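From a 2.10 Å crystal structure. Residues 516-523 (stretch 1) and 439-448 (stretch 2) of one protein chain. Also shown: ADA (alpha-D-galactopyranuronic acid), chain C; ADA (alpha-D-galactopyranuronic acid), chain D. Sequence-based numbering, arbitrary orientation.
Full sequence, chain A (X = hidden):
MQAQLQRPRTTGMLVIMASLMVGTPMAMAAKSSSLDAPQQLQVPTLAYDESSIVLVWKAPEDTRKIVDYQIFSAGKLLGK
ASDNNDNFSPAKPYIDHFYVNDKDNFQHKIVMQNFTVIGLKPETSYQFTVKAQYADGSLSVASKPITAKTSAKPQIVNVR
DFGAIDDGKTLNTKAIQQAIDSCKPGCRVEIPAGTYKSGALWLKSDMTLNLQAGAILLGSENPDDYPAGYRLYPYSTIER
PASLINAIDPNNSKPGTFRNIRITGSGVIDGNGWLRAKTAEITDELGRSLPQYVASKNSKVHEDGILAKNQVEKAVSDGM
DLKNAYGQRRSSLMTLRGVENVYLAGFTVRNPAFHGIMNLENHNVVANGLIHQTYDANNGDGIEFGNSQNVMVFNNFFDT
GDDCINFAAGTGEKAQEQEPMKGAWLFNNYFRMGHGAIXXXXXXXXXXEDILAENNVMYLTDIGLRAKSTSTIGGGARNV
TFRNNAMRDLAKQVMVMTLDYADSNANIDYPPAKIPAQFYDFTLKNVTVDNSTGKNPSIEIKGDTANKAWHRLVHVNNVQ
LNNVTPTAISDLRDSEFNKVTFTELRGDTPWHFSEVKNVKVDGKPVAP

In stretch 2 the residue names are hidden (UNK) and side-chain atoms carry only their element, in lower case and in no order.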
# COMPACT_ATOMS: atom_id res chain seq x y z
N PRO A 516 18.95 15.60 12.27
CA PRO A 516 17.78 15.96 11.44
C PRO A 516 17.46 15.00 10.26
O PRO A 516 18.26 14.12 9.91
CB PRO A 516 18.12 17.37 10.94
CG PRO A 516 19.62 17.43 10.95
CD PRO A 516 20.11 16.48 12.01
N ALA A 517 16.28 15.20 9.67
CA ALA A 517 15.76 14.34 8.62
C ALA A 517 16.40 14.63 7.27
O ALA A 517 16.80 15.77 7.00
CB ALA A 517 14.23 14.45 8.52
N GLN A 518 16.49 13.60 6.44
CA GLN A 518 17.14 13.68 5.13
C GLN A 518 16.69 12.57 4.19
O GLN A 518 16.44 11.44 4.60
CB GLN A 518 18.67 13.66 5.30
CG GLN A 518 19.21 12.45 6.07
CD GLN A 518 20.58 12.69 6.73
OE1 GLN A 518 21.57 12.97 6.05
NE2 GLN A 518 20.63 12.56 8.05
N PHE A 519 16.59 12.92 2.91
CA PHE A 519 16.34 11.96 1.85
C PHE A 519 17.57 11.85 0.96
O PHE A 519 18.13 12.85 0.52
CB PHE A 519 15.12 12.36 1.03
CG PHE A 519 13.84 12.42 1.82
CD1 PHE A 519 13.25 11.25 2.31
CD2 PHE A 519 13.21 13.64 2.06
CE1 PHE A 519 12.08 11.29 3.05
CE2 PHE A 519 12.03 13.70 2.78
CZ PHE A 519 11.46 12.52 3.28
N TYR A 520 18.02 10.62 0.74
CA TYR A 520 19.15 10.37 -0.14
C TYR A 520 19.10 8.98 -0.79
O TYR A 520 18.47 8.05 -0.26
CB TYR A 520 20.50 10.65 0.56
CG TYR A 520 20.90 9.67 1.63
CD1 TYR A 520 21.59 8.50 1.31
CD2 TYR A 520 20.62 9.93 2.98
CE1 TYR A 520 21.96 7.59 2.30
CE2 TYR A 520 20.99 9.03 3.98
CZ TYR A 520 21.66 7.87 3.63
OH TYR A 520 22.02 6.97 4.61
N ASP A 521 19.77 8.85 -1.93
CA ASP A 521 19.83 7.58 -2.65
C ASP A 521 18.42 7.20 -3.15
O ASP A 521 17.84 6.19 -2.75
CB ASP A 521 20.50 6.50 -1.79
CG ASP A 521 20.75 5.21 -2.54
OD1 ASP A 521 20.87 5.24 -3.78
OD2 ASP A 521 20.82 4.14 -1.86
N PHE A 522 17.88 8.07 -4.00
CA PHE A 522 16.60 7.87 -4.68
C PHE A 522 16.88 7.72 -6.16
O PHE A 522 17.63 8.49 -6.75
CB PHE A 522 15.66 9.07 -4.48
CG PHE A 522 14.79 8.98 -3.25
CD1 PHE A 522 15.33 8.70 -1.99
CD2 PHE A 522 13.41 9.21 -3.35
CE1 PHE A 522 14.51 8.63 -0.87
CE2 PHE A 522 12.59 9.14 -2.21
CZ PHE A 522 13.14 8.85 -0.98
N THR A 523 16.22 6.73 -6.75
CA THR A 523 16.34 6.43 -8.16
C THR A 523 14.97 6.46 -8.84
O THR A 523 14.04 5.73 -8.46
CB THR A 523 17.00 5.05 -8.34
OG1 THR A 523 18.32 5.10 -7.79
CG2 THR A 523 17.07 4.65 -9.81
N UNK A 439 4.34 6.46 -0.97
CA UNK A 439 4.54 7.55 -0.04
C UNK A 439 5.47 7.15 1.09
O UNK A 439 5.18 6.21 1.82
c UNK A 439 3.20 8.06 0.55
c UNK A 439 2.22 8.34 -0.58
c UNK A 439 3.44 9.31 1.41
N UNK A 440 6.61 7.85 1.20
CA UNK A 440 7.58 7.67 2.29
C UNK A 440 7.80 9.00 3.06
O UNK A 440 8.45 9.87 2.54
c UNK A 440 8.95 6.08 0.79
c UNK A 440 8.99 7.25 1.75
o UNK A 440 9.57 8.36 1.06
N UNK A 441 7.23 9.24 4.24
CA UNK A 441 5.92 8.82 4.67
C UNK A 441 5.45 10.01 5.49
O UNK A 441 4.28 10.14 5.80
N UNK A 442 6.41 10.89 5.79
CA UNK A 442 6.37 12.01 6.79
C UNK A 442 6.87 11.56 8.16
O UNK A 442 7.76 12.18 8.72
c UNK A 442 5.04 12.75 6.90
o UNK A 442 4.88 13.29 8.21
N UNK A 443 6.30 10.46 8.66
CA UNK A 443 6.87 9.74 9.81
C UNK A 443 8.11 8.97 9.35
O UNK A 443 8.02 7.81 8.96
c UNK A 443 2.84 9.57 12.33
n UNK A 443 3.19 10.82 11.98
n UNK A 443 3.72 8.73 11.83
c UNK A 443 4.68 9.45 11.12
c UNK A 443 5.84 8.77 10.44
c UNK A 443 4.34 10.77 11.23
N UNK A 444 9.28 9.62 9.38
CA UNK A 444 10.53 9.01 8.89
C UNK A 444 11.58 8.69 9.97
O UNK A 444 12.72 8.32 9.65
c UNK A 444 11.17 9.85 7.77
o UNK A 444 11.37 11.18 8.24
c UNK A 444 10.29 9.89 6.53
N UNK A 445 11.16 8.80 11.24
CA UNK A 445 11.99 8.58 12.43
C UNK A 445 13.05 7.49 12.45
O UNK A 445 14.24 7.78 12.50
N UNK A 446 12.64 6.23 12.44
CA UNK A 446 13.61 5.12 12.49
C UNK A 446 14.24 4.77 11.13
O UNK A 446 15.00 3.80 11.03
c UNK A 446 12.98 3.87 13.13
N UNK A 447 13.96 5.57 10.11
CA UNK A 447 14.39 5.33 8.72
C UNK A 447 13.41 4.48 7.91
O UNK A 447 12.90 3.47 8.38
c UNK A 447 17.63 5.92 10.06
c UNK A 447 19.08 8.60 8.11
c UNK A 447 18.40 7.52 8.69
c UNK A 447 17.39 6.80 8.01
c UNK A 447 15.82 4.75 8.64
c UNK A 447 17.74 8.24 6.12
c UNK A 447 16.91 5.77 8.91
c UNK A 447 17.06 7.17 6.70
c UNK A 447 18.74 8.94 6.83
n UNK A 447 18.52 6.96 9.94
N UNK A 448 13.12 4.94 6.70
CA UNK A 448 12.41 4.15 5.70
C UNK A 448 13.42 3.79 4.62
O UNK A 448 14.11 4.66 4.09
c UNK A 448 11.19 4.93 5.09
c UNK A 448 9.32 6.46 5.96
c UNK A 448 10.15 5.22 6.18
c UNK A 448 10.58 4.14 3.91
C1 ADA C . 0.83 9.70 9.25
C2 ADA C . 1.57 8.44 8.77
C3 ADA C . 0.55 7.30 8.69
C4 ADA C . -0.11 7.06 10.09
C5 ADA C . -0.77 8.36 10.58
C6 ADA C . -1.46 8.37 11.97
O2 ADA C . 2.23 8.67 7.51
O3 ADA C . 1.14 6.11 8.17
O4 ADA C . 0.86 6.60 11.04
O5 ADA C . 0.17 9.48 10.54
O6B ADA C . -1.17 9.32 12.73
O6A ADA C . -2.26 7.45 12.26
C1 ADA D . -2.01 11.36 5.66
C2 ADA D . -2.37 10.29 6.71
C3 ADA D . -2.37 10.99 8.09
C4 ADA D . -0.89 11.24 8.43
C5 ADA D . -0.37 12.23 7.36
C6 ADA D . 1.14 12.51 7.56
O1 ADA D . -2.89 12.53 5.70
O2 ADA D . -3.58 9.63 6.43
O3 ADA D . -3.09 10.26 9.11
O4 ADA D . -0.17 10.00 8.25
O5 ADA D . -0.63 11.75 5.97
O6B ADA D . 1.96 11.70 7.05
O6A ADA D . 1.47 13.53 8.21

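Position 439 carries three side-chain carbons, forked at the first. None reaches stretch 1. A fork of three carbons is valine, Val439.

Position 440 has one carbon bearing an oxygen and a carbon. Its CA-to-CB bond points toward stretch 1. The side-chain oxygen nears Phe522, and the backbone O nears Phe519. The branch with one oxygen marks threonine, Thr440. Thr440 OG1 lies 4.1 Å from Phe522 CZ, at the ring edge and near its plane. Thr440 O is 3.9 Å from Phe519 CE1. OG1 is buried by the contact and has no polar partner in the model.

Position 441 has no side-chain atoms and does not touch stretch 1. It is glycine, Gly441. The peptide bond before it is cis. Gly441 O approaches both sugars, 3.0 Å from O2 of ADA (chain C) and 3.1 Å from O6B of ADA (chain D).

Position 442 shows one carbon, then one oxygen. CA-to-CB points away from stretch 1. This is serine, Ser442. Ser442 CB is 3.3 Å from O6B of ADA (chain D).

Position 443 has one carbon, then a five-membered ring of three carbons and two nitrogens. It is out of reach of stretch 1. The ring is an imidazole, so this is His443. ADA (chain C) lies over one ring face, with His443 CE1 3.2 Å from its O5.

Position 444 again has one carbon bearing an oxygen and a carbon. Its CA-to-CB bond points toward stretch 1. Its side chain nears Ala517 and Phe519. It is threonine, Thr444. Thr444 CG2 is 4.2 Å from Phe519 CE1, and its OG1 is 4.4 Å from Ala517 CB. OG1 is hydrogen-bonded elsewhere in the structure.

Position 445 has no side-chain atoms and no contact with stretch 1. It is Gly445. Position 446 has a single carbon, far from stretch 1, and is Ala446. Both are central residues of a type I turn.

Position 447 has one carbon, then fused five- and six-membered rings of eight carbons and one nitrogen. A six-ring carbon meets Gln518 and Tyr520. Only an indole fits: Trp447. Trp447 N donates to Thr444 O (3.1 Å), closing the turn. Trp447 CH2 is 3.6 Å from both Gln518 CG and Tyr520 CE2. The six-membered ring meets the Tyr520 ring obliquely, planes at 74°.

Position 448 has four carbons, forked at the first, one arm two carbons long. CA-to-CB points toward stretch 1, but the side chain makes no contact. This is isoleucine, Ile448.

The contact works by packing, without hydrogen bonds across it. Trp447 covers Gln518 and Tyr520; both threonines meet Phe519. Gly441, Ser442 and His443 approach the sugars instead.

Stretch 2 439-448: VTGSHTGAWI
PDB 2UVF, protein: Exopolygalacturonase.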